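Local coordinates for protein cycloalternan-forming enzyme (Listeria monocytogenes serovar 1/2a, PDB 5F7U) that belongs to glycosyl hydrolase family 31 and joins a TIM-barrel domain to several beta-rich domains, holding glycans and magnesium ions, at residues Tyr297-Asn302 with Tyr319-Asp324; Asn236-Asn241 with Asn331-Tyr336; Pro393-Val398 with Val816-Lys821; Gly366-Ala371 with Ala655-Phe660. The protein carries 1 engineered substitution. All blocks are in the same frame, centred on the assembly; numbering follows the deposited sequence.

How the interactions relate
Interactions 1 and 2 lie in the galactose mutarotase-like region, and interactions 3 and 4 in and beside the TIM barrel. Interactions 1 and 2 are buried, touch each other, and use neighbouring strands: 297-301 beside 333-338, and 318-327 beside 235-243. Interaction 1 is mostly apolar and sulfur-aromatic; interaction 2 combines an aromatic face with buried side-chain hydrogen bonds. Interaction 4 is also buried, and it closes the barrel by backbone hydrogen bonds between strands 367-369 and 657-660. Interaction 3 is only partly buried. It joins the next barrel strand, 396-399, to a loop holding magnesium, mainly through one asparagine. Interactions 3 and 4 touch by backbone bonds, but their chemistry differs with depth.

Interaction 1 of 4, residues Tyr297-Asn302 with Tyr319-Asp324; sequences YGMYVN and YSFVLD
Strands 297-301 and 319-324 run in nearly the same direction, 18° apart, with axes 10.2 Å from each other. At this spacing only side chains meet. The apolar contacts centre on Val-301. Its CG1, anti to the backbone N, passes alongside Leu-323, with CD2 of that residue 3.9 Å away. Its CG2, anti to the carbonyl carbon, sits over the centre of the Phe-321 ring, 3.8 Å from the centroid, in a CH-pi contact. The sulfur contacts centre on Met-299. Its chi1 and chi2 are both extended, which carries SD to the edge of the Phe-321 ring, 4.0 Å from CD2. SD also lies at the edge of the Tyr-319 ring, so both are Met-aromatic contacts. The bend at chi3 (-70°) swings the methyl CE to 3.4 Å from Tyr-319 OH, near the plane of that ring. The polar tips come from Tyr-297 and Tyr-319, which reach toward each other tip to tip. Their OH atoms are 3.0 Å apart. Each hydroxyl has a firm partner outside the pair: Glu-248 for Tyr-297 and Thr-216 for Tyr-319. The side chains pack between two strand layers, consistent with the beta-sandwich of galactose mutarotase-like domains. Strand 297-301 lies between strands 287-293 and 333-338 in one layer, and strand 318-327 between strands 235-243 and 307-311 in the other.

Interaction 2 of 4, residues Asn236-Asn241 with Asn331-Tyr336; sequences NQYQNN and NMLDYY
Tyr-238 carries most of this contact between strand 236-241 and segment 331-336. Its CG is anti to the carbonyl carbon (chi1 -77°), which sends the ring toward Leu-333. The CB atom meets the branched end of Leu-333, with CD1 4.1 Å away. Further out, the ring lies flat against Leu-333 CB. That carbon stands over the ring centre, 3.5 Å from the centroid, in a CH-pi contact. The two side chains slide past each other in opposite directions. Past the ring centre, CZ comes 3.5 Å from the backbone N of Leu-333. The tip then gives a hydrogen bond from Tyr-238 OH to Asn-331 O, at 2.6 Å. The acceptor lies in the ring plane, and the hydroxyl meets a lone pair in the carbonyl plane. Two residues along the strand, Asn-240 makes a second bond. Its ND2 donates to Tyr-335 OH at 2.9 Å, somewhat bent at 133°. The hydroxyl lies in the amide plane, which is turned 79° from the tyrosine ring. ND2 also donates to Glu-218, and Asn-240 OD1 is bonded by Ser-224 and by the N of Asn-241. The chemistry is that of a buried contact in which Tyr-238 OH and the Asn-240 amide are satisfied. A short phenol bond anchors the tip of one ring while Leu-333 CB packs against its face, and a fully engaged amide holds the hydroxyl of the other.

Interaction 3 of 4, residues Pro393-Val398 with Val816-Lys821; sequences PATGFV and VGNDLK. With MG (magnesium ion), chain I.
Asn-818 is the centre of this contact. Its ND2 gives a hydrogen bond to Ala-394 O, 2.7 Å long. The acceptor lies close to the asparagine amide plane, but the donor stands above the carbonyl plane and not on a lone pair. ND2 also donates to Ala-449 O, so one amide grips two backbone carbonyls. The rest of the first shell is packing. Asn-818 CB lies 3.8 Å from Pro-393 CB, and Thr-395 CG2 touches the same Asn-818 CB at 3.9 Å. Pro-393 CB also rests on the backbone of Gly-817. The Asn-818 CG lies between its own backbone N and carbonyl carbon (chi1 65°), which turns the amide toward the barrel. Thr-395 is anchored by OG1, which bonds to Trp-363 O. Further out, the loop itself is held. An Asx turn joins Asp-819 OD1 to the N of Lys-821 at 3.0 Å. The Asp-819 O binds a magnesium ion at 2.2 Å, in a site that also includes Ser-822. Three waters also bind the ion, and one of them donates to Gly-817 O at 3.0 Å. The contact ties the N-terminal approach of barrel strand 396-399 to the loop between strands 801-806 and 825-830. Metal and turn bind the loop beside Asn-818, consistent with a second-shell role. The ion would be expected to make the water on Gly-817 O a better donor.

Interaction 4 of 4, residues Gly366-Ala371 with Ala655-Phe660; sequences GLWMSA and APIMQF
Strands 367-369 and 657-660 run parallel, 25° apart, and pair at Trp-368 with Gln-659 through backbone hydrogen bonds from Trp-368 N to Met-658 O (2.9 Å) and from Phe-660 N to Trp-368 O (3.1 Å), the second nearly along the C=O axis. Leu-367, Met-369, Met-658 and Phe-660 share one face of the sheet. The Leu-367 side chain crosses Met-658 obliquely, its CD1 3.8 Å from Met-658 CG. The Phe-660 CG takes the crowded position between N and carbonyl carbon (chi1 68°), and the ring lies beside Met-369, pointing the same way. CB of Met-369 is 3.5 Å from Phe-660 CZ, and Met-369 CA lies over the ring face in a CH-pi contact. These are the first and eighth strands of the TIM barrel, so this pairing closes it. Leu-367 and Met-658 pack outward on helix 687-700. Trp-368 and Gln-659 occupy the other face, inside the barrel. Trp-368 CB touches Gln-659 CG at 3.6 Å, and the indole NE1 bonds to Ala-364 O. The indole also crosses Ile-657, whose CG2 is 3.8 Å from NE1. Gln-659 bends at chi2 (-110°), and its NE2 bonds to Asp-631 and to Trp-630 O. Its OE1 accepts from a water at 2.7 Å that also bonds Ser-370 OG. A second water bridges Gly-366 O and Met-658 N. A bound alpha-D-glucopyranose lies about 7 Å from the Gln-659 side chain.

Interaction 1 of 4, residues Tyr297-Asn302 with Tyr319-Asp324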
# COMPACT_ATOMS: atom_id res chain seq x y z
N TYR A 297 -5.07 -2.58 17.89
CA TYR A 297 -5.22 -3.99 17.57
C TYR A 297 -5.53 -4.11 16.08
O TYR A 297 -5.98 -3.15 15.44
CB TYR A 297 -6.31 -4.67 18.44
CG TYR A 297 -7.69 -4.17 18.07
CD1 TYR A 297 -8.20 -3.00 18.65
CD2 TYR A 297 -8.46 -4.84 17.13
CE1 TYR A 297 -9.44 -2.51 18.29
CE2 TYR A 297 -9.72 -4.35 16.75
CZ TYR A 297 -10.20 -3.19 17.35
OH TYR A 297 -11.41 -2.69 16.98
N GLY A 298 -5.27 -5.30 15.55
CA GLY A 298 -5.74 -5.69 14.23
C GLY A 298 -6.72 -6.84 14.36
O GLY A 298 -6.72 -7.56 15.36
N MET A 299 -7.56 -7.01 13.33
CA MET A 299 -8.47 -8.17 13.30
C MET A 299 -8.35 -8.77 11.92
O MET A 299 -8.49 -8.06 10.94
CB MET A 299 -9.93 -7.76 13.55
CG MET A 299 -10.91 -8.95 13.55
SD MET A 299 -12.58 -8.50 14.10
CE MET A 299 -12.29 -8.19 15.84
N TYR A 300 -8.13 -10.08 11.87
CA TYR A 300 -7.99 -10.81 10.61
C TYR A 300 -8.98 -11.95 10.61
O TYR A 300 -8.91 -12.82 11.47
CB TYR A 300 -6.55 -11.31 10.43
CG TYR A 300 -6.38 -12.25 9.24
CD1 TYR A 300 -6.86 -11.89 7.97
CD2 TYR A 300 -5.77 -13.50 9.39
CE1 TYR A 300 -6.71 -12.74 6.88
CE2 TYR A 300 -5.61 -14.36 8.30
CZ TYR A 300 -6.10 -13.97 7.06
OH TYR A 300 -5.96 -14.80 5.97
N VAL A 301 -9.89 -11.96 9.63
CA VAL A 301 -10.84 -13.09 9.50
C VAL A 301 -10.21 -14.01 8.47
O VAL A 301 -10.09 -13.63 7.29
CB VAL A 301 -12.27 -12.63 9.11
CG1 VAL A 301 -13.21 -13.82 8.88
CG2 VAL A 301 -12.85 -11.73 10.20
N ASN A 302 -9.81 -15.19 8.93
CA ASN A 302 -9.05 -16.14 8.12
C ASN A 302 -9.96 -16.99 7.26
O ASN A 302 -10.36 -18.09 7.66
CB ASN A 302 -8.17 -17.02 9.03
CG ASN A 302 -7.31 -18.00 8.23
OD1 ASN A 302 -7.02 -17.77 7.06
ND2 ASN A 302 -6.92 -19.10 8.87
N TYR A 319 -19.37 -2.49 15.50
CA TYR A 319 -18.86 -3.04 14.23
C TYR A 319 -19.02 -4.55 14.15
O TYR A 319 -19.02 -5.24 15.17
CB TYR A 319 -17.43 -2.59 13.88
CG TYR A 319 -16.31 -3.27 14.64
CD1 TYR A 319 -15.75 -4.48 14.19
CD2 TYR A 319 -15.80 -2.69 15.80
CE1 TYR A 319 -14.70 -5.09 14.89
CE2 TYR A 319 -14.74 -3.28 16.50
CZ TYR A 319 -14.18 -4.48 16.04
OH TYR A 319 -13.16 -5.06 16.75
N SER A 320 -19.16 -5.06 12.93
CA SER A 320 -19.52 -6.46 12.75
C SER A 320 -18.81 -7.01 11.54
O SER A 320 -18.49 -6.25 10.63
CB SER A 320 -21.03 -6.60 12.52
OG SER A 320 -21.78 -5.92 13.53
N PHE A 321 -18.56 -8.32 11.55
CA PHE A 321 -18.27 -8.99 10.29
C PHE A 321 -19.31 -10.04 10.02
O PHE A 321 -19.84 -10.66 10.93
CB PHE A 321 -16.83 -9.52 10.19
CG PHE A 321 -16.49 -10.60 11.19
CD1 PHE A 321 -16.93 -11.92 11.02
CD2 PHE A 321 -15.66 -10.31 12.29
CE1 PHE A 321 -16.59 -12.91 11.93
CE2 PHE A 321 -15.30 -11.31 13.20
CZ PHE A 321 -15.78 -12.60 13.02
N VAL A 322 -19.62 -10.21 8.74
CA VAL A 322 -20.54 -11.27 8.31
C VAL A 322 -19.76 -12.02 7.25
O VAL A 322 -19.39 -11.43 6.22
CB VAL A 322 -21.86 -10.72 7.75
CG1 VAL A 322 -22.78 -11.87 7.34
CG2 VAL A 322 -22.57 -9.87 8.79
N LEU A 323 -19.48 -13.28 7.52
CA LEU A 323 -18.63 -14.09 6.66
C LEU A 323 -19.46 -15.16 5.99
O LEU A 323 -20.19 -15.90 6.68
CB LEU A 323 -17.52 -14.76 7.50
CG LEU A 323 -16.63 -15.78 6.77
CD1 LEU A 323 -15.77 -15.17 5.67
CD2 LEU A 323 -15.73 -16.52 7.75
N ASP A 324 -19.35 -15.27 4.67
CA ASP A 324 -20.06 -16.30 3.91
C ASP A 324 -19.41 -17.67 4.06
O ASP A 324 -18.24 -17.79 4.44
CB ASP A 324 -20.12 -15.92 2.41
CG ASP A 324 -20.95 -14.64 2.16
OD1 ASP A 324 -21.65 -14.13 3.06
OD2 ASP A 324 -20.90 -14.16 1.01

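Interaction 2 of 4, residues Asn236-Asn241 with Asn331-Tyr336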
# COMPACT_ATOMS: atom_id res chain seq x y z
N ASN A 236 -24.45 -21.35 6.42
CA ASN A 236 -24.23 -20.48 5.25
C ASN A 236 -23.50 -19.19 5.53
O ASN A 236 -22.98 -18.54 4.60
CB ASN A 236 -25.57 -20.16 4.53
CG ASN A 236 -26.09 -21.34 3.73
OD1 ASN A 236 -25.35 -22.26 3.42
ND2 ASN A 236 -27.37 -21.30 3.37
N GLN A 237 -23.50 -18.78 6.80
CA GLN A 237 -22.83 -17.53 7.19
C GLN A 237 -22.44 -17.55 8.65
O GLN A 237 -23.04 -18.29 9.44
CB GLN A 237 -23.74 -16.31 6.96
CG GLN A 237 -23.91 -15.85 5.51
CD GLN A 237 -24.56 -14.48 5.41
OE1 GLN A 237 -25.43 -14.12 6.22
NE2 GLN A 237 -24.15 -13.71 4.39
N TYR A 238 -21.44 -16.74 9.01
CA TYR A 238 -21.06 -16.50 10.39
C TYR A 238 -21.10 -15.01 10.66
O TYR A 238 -20.92 -14.22 9.74
CB TYR A 238 -19.62 -16.92 10.63
CG TYR A 238 -19.38 -18.39 10.76
CD1 TYR A 238 -19.72 -19.06 11.94
CD2 TYR A 238 -18.76 -19.12 9.73
CE1 TYR A 238 -19.48 -20.42 12.09
CE2 TYR A 238 -18.52 -20.49 9.87
CZ TYR A 238 -18.88 -21.13 11.04
OH TYR A 238 -18.63 -22.49 11.21
N GLN A 239 -21.28 -14.63 11.92
CA GLN A 239 -21.07 -13.22 12.29
C GLN A 239 -20.53 -13.09 13.70
O GLN A 239 -20.74 -13.98 14.54
CB GLN A 239 -22.38 -12.40 12.15
CG GLN A 239 -23.45 -12.76 13.18
CD GLN A 239 -24.66 -11.85 13.04
OE1 GLN A 239 -24.64 -10.71 13.50
NE2 GLN A 239 -25.69 -12.34 12.37
N ASN A 240 -19.83 -11.99 13.94
CA ASN A 240 -19.62 -11.50 15.30
C ASN A 240 -19.78 -9.97 15.31
O ASN A 240 -19.71 -9.31 14.26
CB ASN A 240 -18.27 -11.95 15.88
CG ASN A 240 -18.30 -12.04 17.41
OD1 ASN A 240 -19.28 -11.64 18.05
ND2 ASN A 240 -17.23 -12.56 18.00
N ASN A 241 -20.04 -9.44 16.50
CA ASN A 241 -20.39 -8.03 16.68
C ASN A 241 -19.63 -7.49 17.86
O ASN A 241 -19.53 -8.16 18.89
CB ASN A 241 -21.90 -7.90 16.95
CG ASN A 241 -22.73 -8.38 15.77
OD1 ASN A 241 -23.08 -7.60 14.88
ND2 ASN A 241 -23.01 -9.69 15.73
N ASN A 331 -16.76 -26.34 8.30
CA ASN A 331 -15.86 -25.18 8.15
C ASN A 331 -15.98 -24.25 9.36
O ASN A 331 -16.97 -23.51 9.46
CB ASN A 331 -16.23 -24.35 6.89
CG ASN A 331 -15.81 -25.01 5.59
OD1 ASN A 331 -15.00 -25.94 5.57
ND2 ASN A 331 -16.37 -24.52 4.46
N MET A 332 -15.02 -24.30 10.30
CA MET A 332 -15.04 -23.40 11.46
C MET A 332 -14.85 -21.93 11.07
O MET A 332 -14.16 -21.62 10.10
CB MET A 332 -13.93 -23.78 12.45
CG MET A 332 -14.18 -25.08 13.19
SD MET A 332 -13.02 -25.26 14.56
CE MET A 332 -11.52 -25.61 13.65
N LEU A 333 -15.44 -21.03 11.85
CA LEU A 333 -15.07 -19.62 11.80
C LEU A 333 -13.71 -19.48 12.48
O LEU A 333 -13.51 -20.02 13.55
CB LEU A 333 -16.13 -18.76 12.52
CG LEU A 333 -15.76 -17.29 12.78
CD1 LEU A 333 -15.64 -16.51 11.47
CD2 LEU A 333 -16.79 -16.63 13.69
N ASP A 334 -12.80 -18.74 11.85
CA ASP A 334 -11.41 -18.66 12.30
C ASP A 334 -10.97 -17.20 12.18
O ASP A 334 -10.88 -16.67 11.06
CB ASP A 334 -10.58 -19.59 11.40
CG ASP A 334 -9.10 -19.65 11.79
OD1 ASP A 334 -8.66 -19.06 12.79
OD2 ASP A 334 -8.37 -20.34 11.04
N TYR A 335 -10.73 -16.53 13.31
CA TYR A 335 -10.28 -15.13 13.24
C TYR A 335 -9.28 -14.79 14.33
O TYR A 335 -9.19 -15.49 15.35
CB TYR A 335 -11.46 -14.13 13.20
CG TYR A 335 -12.28 -14.03 14.48
CD1 TYR A 335 -13.27 -14.96 14.76
CD2 TYR A 335 -12.09 -12.95 15.37
CE1 TYR A 335 -14.04 -14.89 15.93
CE2 TYR A 335 -12.86 -12.86 16.54
CZ TYR A 335 -13.83 -13.83 16.80
OH TYR A 335 -14.60 -13.80 17.94
N TYR A 336 -8.51 -13.73 14.11
CA TYR A 336 -7.45 -13.36 15.02
C TYR A 336 -7.66 -11.94 15.51
O TYR A 336 -8.07 -11.06 14.73
CB TYR A 336 -6.09 -13.41 14.34
CG TYR A 336 -5.64 -14.74 13.79
CD1 TYR A 336 -6.13 -15.24 12.56
CD2 TYR A 336 -4.65 -15.48 14.45
CE1 TYR A 336 -5.68 -16.47 12.05
CE2 TYR A 336 -4.19 -16.70 13.94
CZ TYR A 336 -4.70 -17.18 12.75
OH TYR A 336 -4.20 -18.37 12.28

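Interaction 3 of 4, residues Pro393-Val398 with Val816-Lys821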
# COMPACT_ATOMS: atom_id res chain seq x y z
N PRO A 393 17.44 7.81 -16.30
CA PRO A 393 18.04 6.51 -16.01
C PRO A 393 17.03 5.53 -15.37
O PRO A 393 17.19 5.09 -14.23
CB PRO A 393 19.18 6.88 -15.07
CG PRO A 393 18.61 8.02 -14.28
CD PRO A 393 17.86 8.82 -15.30
N ALA A 394 16.02 5.17 -16.14
CA ALA A 394 15.00 4.23 -15.69
C ALA A 394 15.62 2.84 -15.52
O ALA A 394 16.70 2.56 -16.07
CB ALA A 394 13.84 4.19 -16.69
N THR A 395 14.94 1.98 -14.75
CA THR A 395 15.43 0.60 -14.54
C THR A 395 14.44 -0.48 -14.95
O THR A 395 14.83 -1.65 -15.09
CB THR A 395 15.85 0.36 -13.09
OG1 THR A 395 14.73 0.61 -12.23
CG2 THR A 395 17.03 1.27 -12.71
N GLY A 396 13.17 -0.10 -15.12
CA GLY A 396 12.14 -1.07 -15.49
C GLY A 396 11.47 -0.71 -16.79
O GLY A 396 11.34 0.46 -17.13
N PHE A 397 11.03 -1.73 -17.54
CA PHE A 397 10.47 -1.53 -18.87
C PHE A 397 9.34 -2.54 -19.03
O PHE A 397 9.51 -3.73 -18.72
CB PHE A 397 11.54 -1.73 -19.95
CG PHE A 397 11.16 -1.18 -21.30
CD1 PHE A 397 10.30 -1.89 -22.15
CD2 PHE A 397 11.70 0.02 -21.75
CE1 PHE A 397 9.94 -1.36 -23.39
CE2 PHE A 397 11.35 0.55 -23.00
CZ PHE A 397 10.47 -0.14 -23.83
N VAL A 398 8.19 -2.09 -19.49
CA VAL A 398 7.05 -3.00 -19.62
C VAL A 398 6.63 -3.04 -21.08
O VAL A 398 6.56 -1.98 -21.72
CB VAL A 398 5.83 -2.55 -18.77
CG1 VAL A 398 4.67 -3.55 -18.90
CG2 VAL A 398 6.22 -2.36 -17.29
N VAL A 816 22.89 10.37 -10.51
CA VAL A 816 23.91 9.32 -10.28
C VAL A 816 23.79 8.12 -11.23
O VAL A 816 24.54 7.14 -11.11
CB VAL A 816 23.89 8.83 -8.80
CG1 VAL A 816 24.38 9.92 -7.88
CG2 VAL A 816 22.51 8.31 -8.38
N GLY A 817 22.84 8.19 -12.16
CA GLY A 817 22.70 7.15 -13.18
C GLY A 817 21.98 5.95 -12.60
O GLY A 817 21.43 6.01 -11.50
N ASN A 818 21.99 4.85 -13.34
CA ASN A 818 21.26 3.65 -12.93
C ASN A 818 22.14 2.41 -12.81
O ASN A 818 21.63 1.29 -12.88
CB ASN A 818 20.04 3.39 -13.86
CG ASN A 818 20.43 3.06 -15.29
OD1 ASN A 818 21.62 3.00 -15.65
ND2 ASN A 818 19.43 2.86 -16.14
N ASP A 819 23.45 2.58 -12.64
CA ASP A 819 24.32 1.40 -12.49
C ASP A 819 24.24 0.99 -11.04
O ASP A 819 24.83 1.62 -10.18
CB ASP A 819 25.78 1.65 -12.94
CG ASP A 819 26.74 0.49 -12.57
OD1 ASP A 819 26.28 -0.66 -12.32
OD2 ASP A 819 27.97 0.72 -12.57
N LEU A 820 23.51 -0.10 -10.81
CA LEU A 820 23.21 -0.57 -9.46
C LEU A 820 24.31 -1.45 -8.85
O LEU A 820 24.11 -1.99 -7.75
CB LEU A 820 21.86 -1.29 -9.45
CG LEU A 820 20.70 -0.56 -10.15
CD1 LEU A 820 19.47 -1.46 -10.12
CD2 LEU A 820 20.39 0.79 -9.52
N LYS A 821 25.44 -1.57 -9.54
CA LYS A 821 26.58 -2.38 -9.08
C LYS A 821 27.57 -1.61 -8.22
O LYS A 821 28.50 -2.21 -7.65
CB LYS A 821 27.33 -3.02 -10.27
CG LYS A 821 26.56 -4.12 -11.00
CD LYS A 821 27.53 -5.00 -11.80
CE LYS A 821 26.81 -6.07 -12.62
NZ LYS A 821 25.97 -7.00 -11.79
MG MG I . 24.58 3.28 -8.78
O HOH W 1 25.85 5.08 -8.70
O HOH W 2 22.38 4.25 -9.22
O HOH W 3 23.75 1.88 -6.90

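Interaction 4 of 4, residues Gly366-Ala371 with Ala655-Phe660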
# COMPACT_ATOMS: atom_id res chain seq x y z
N GLY A 366 13.67 1.45 -9.05
CA GLY A 366 13.91 2.59 -9.93
C GLY A 366 12.68 2.88 -10.79
O GLY A 366 11.61 2.27 -10.59
N LEU A 367 12.82 3.78 -11.76
CA LEU A 367 11.65 4.13 -12.56
C LEU A 367 11.29 3.01 -13.55
O LEU A 367 12.18 2.49 -14.24
CB LEU A 367 11.90 5.42 -13.35
CG LEU A 367 10.85 5.86 -14.39
CD1 LEU A 367 9.52 6.20 -13.70
CD2 LEU A 367 11.40 7.07 -15.16
N TRP A 368 10.00 2.69 -13.62
CA TRP A 368 9.45 1.80 -14.64
C TRP A 368 8.81 2.60 -15.76
O TRP A 368 7.99 3.46 -15.49
CB TRP A 368 8.37 0.91 -14.07
CG TRP A 368 8.82 -0.10 -13.07
CD1 TRP A 368 9.32 0.14 -11.83
CD2 TRP A 368 8.74 -1.52 -13.22
NE1 TRP A 368 9.59 -1.07 -11.18
CE2 TRP A 368 9.25 -2.10 -12.03
CE3 TRP A 368 8.31 -2.37 -14.25
CZ2 TRP A 368 9.32 -3.48 -11.82
CZ3 TRP A 368 8.40 -3.78 -14.05
CH2 TRP A 368 8.89 -4.30 -12.83
N MET A 369 9.18 2.28 -17.01
CA MET A 369 8.57 2.91 -18.21
C MET A 369 7.62 1.95 -18.89
O MET A 369 7.96 0.79 -19.12
CB MET A 369 9.65 3.30 -19.22
CG MET A 369 10.80 4.07 -18.58
SD MET A 369 11.74 5.04 -19.77
CE MET A 369 12.20 3.78 -20.96
N SER A 370 6.45 2.45 -19.27
CA SER A 370 5.42 1.58 -19.86
C SER A 370 4.54 2.44 -20.75
O SER A 370 4.36 3.62 -20.46
CB SER A 370 4.59 0.93 -18.75
OG SER A 370 3.53 0.14 -19.28
N ALA A 371 3.98 1.84 -21.80
CA ALA A 371 2.95 2.48 -22.65
C ALA A 371 2.32 1.40 -23.50
O ALA A 371 3.03 0.68 -24.22
CB ALA A 371 3.54 3.57 -23.55
N ALA A 655 7.27 7.37 -3.63
CA ALA A 655 6.35 6.27 -3.33
C ALA A 655 7.09 4.94 -3.49
O ALA A 655 8.24 4.94 -3.96
CB ALA A 655 5.10 6.35 -4.21
N PRO A 656 6.50 3.81 -3.03
CA PRO A 656 7.29 2.56 -3.02
C PRO A 656 7.79 2.15 -4.41
O PRO A 656 8.97 1.81 -4.54
CB PRO A 656 6.30 1.52 -2.46
CG PRO A 656 5.38 2.34 -1.59
CD PRO A 656 5.18 3.62 -2.38
N ILE A 657 6.93 2.24 -5.42
CA ILE A 657 7.28 1.89 -6.81
C ILE A 657 6.86 3.04 -7.72
O ILE A 657 5.70 3.48 -7.68
CB ILE A 657 6.58 0.57 -7.28
CG1 ILE A 657 6.85 -0.63 -6.34
CG2 ILE A 657 6.92 0.25 -8.75
CD1 ILE A 657 8.30 -1.13 -6.29
N MET A 658 7.79 3.50 -8.54
CA MET A 658 7.58 4.64 -9.44
C MET A 658 7.42 4.12 -10.87
O MET A 658 8.31 3.41 -11.37
CB MET A 658 8.78 5.60 -9.37
CG MET A 658 8.56 6.91 -10.12
SD MET A 658 10.07 7.89 -10.16
CE MET A 658 9.36 9.37 -10.88
N GLN A 659 6.29 4.46 -11.52
CA GLN A 659 5.97 3.86 -12.84
C GLN A 659 5.04 4.78 -13.62
O GLN A 659 4.01 5.21 -13.07
CB GLN A 659 5.27 2.49 -12.63
CG GLN A 659 4.90 1.70 -13.91
CD GLN A 659 3.41 1.61 -14.22
OE1 GLN A 659 3.01 0.82 -15.09
NE2 GLN A 659 2.57 2.40 -13.54
N PHE A 660 5.38 5.08 -14.87
CA PHE A 660 4.41 5.75 -15.79
C PHE A 660 3.86 4.75 -16.78
O PHE A 660 4.52 3.75 -17.11
CB PHE A 660 4.97 7.04 -16.47
CG PHE A 660 6.09 6.81 -17.47
CD1 PHE A 660 5.82 6.33 -18.77
CD2 PHE A 660 7.42 7.14 -17.14
CE1 PHE A 660 6.85 6.14 -19.69
CE2 PHE A 660 8.46 6.94 -18.07
CZ PHE A 660 8.17 6.46 -19.35
O HOH W 4 10.13 1.75 -8.40
O HOH W 5 3.00 -1.17 -16.84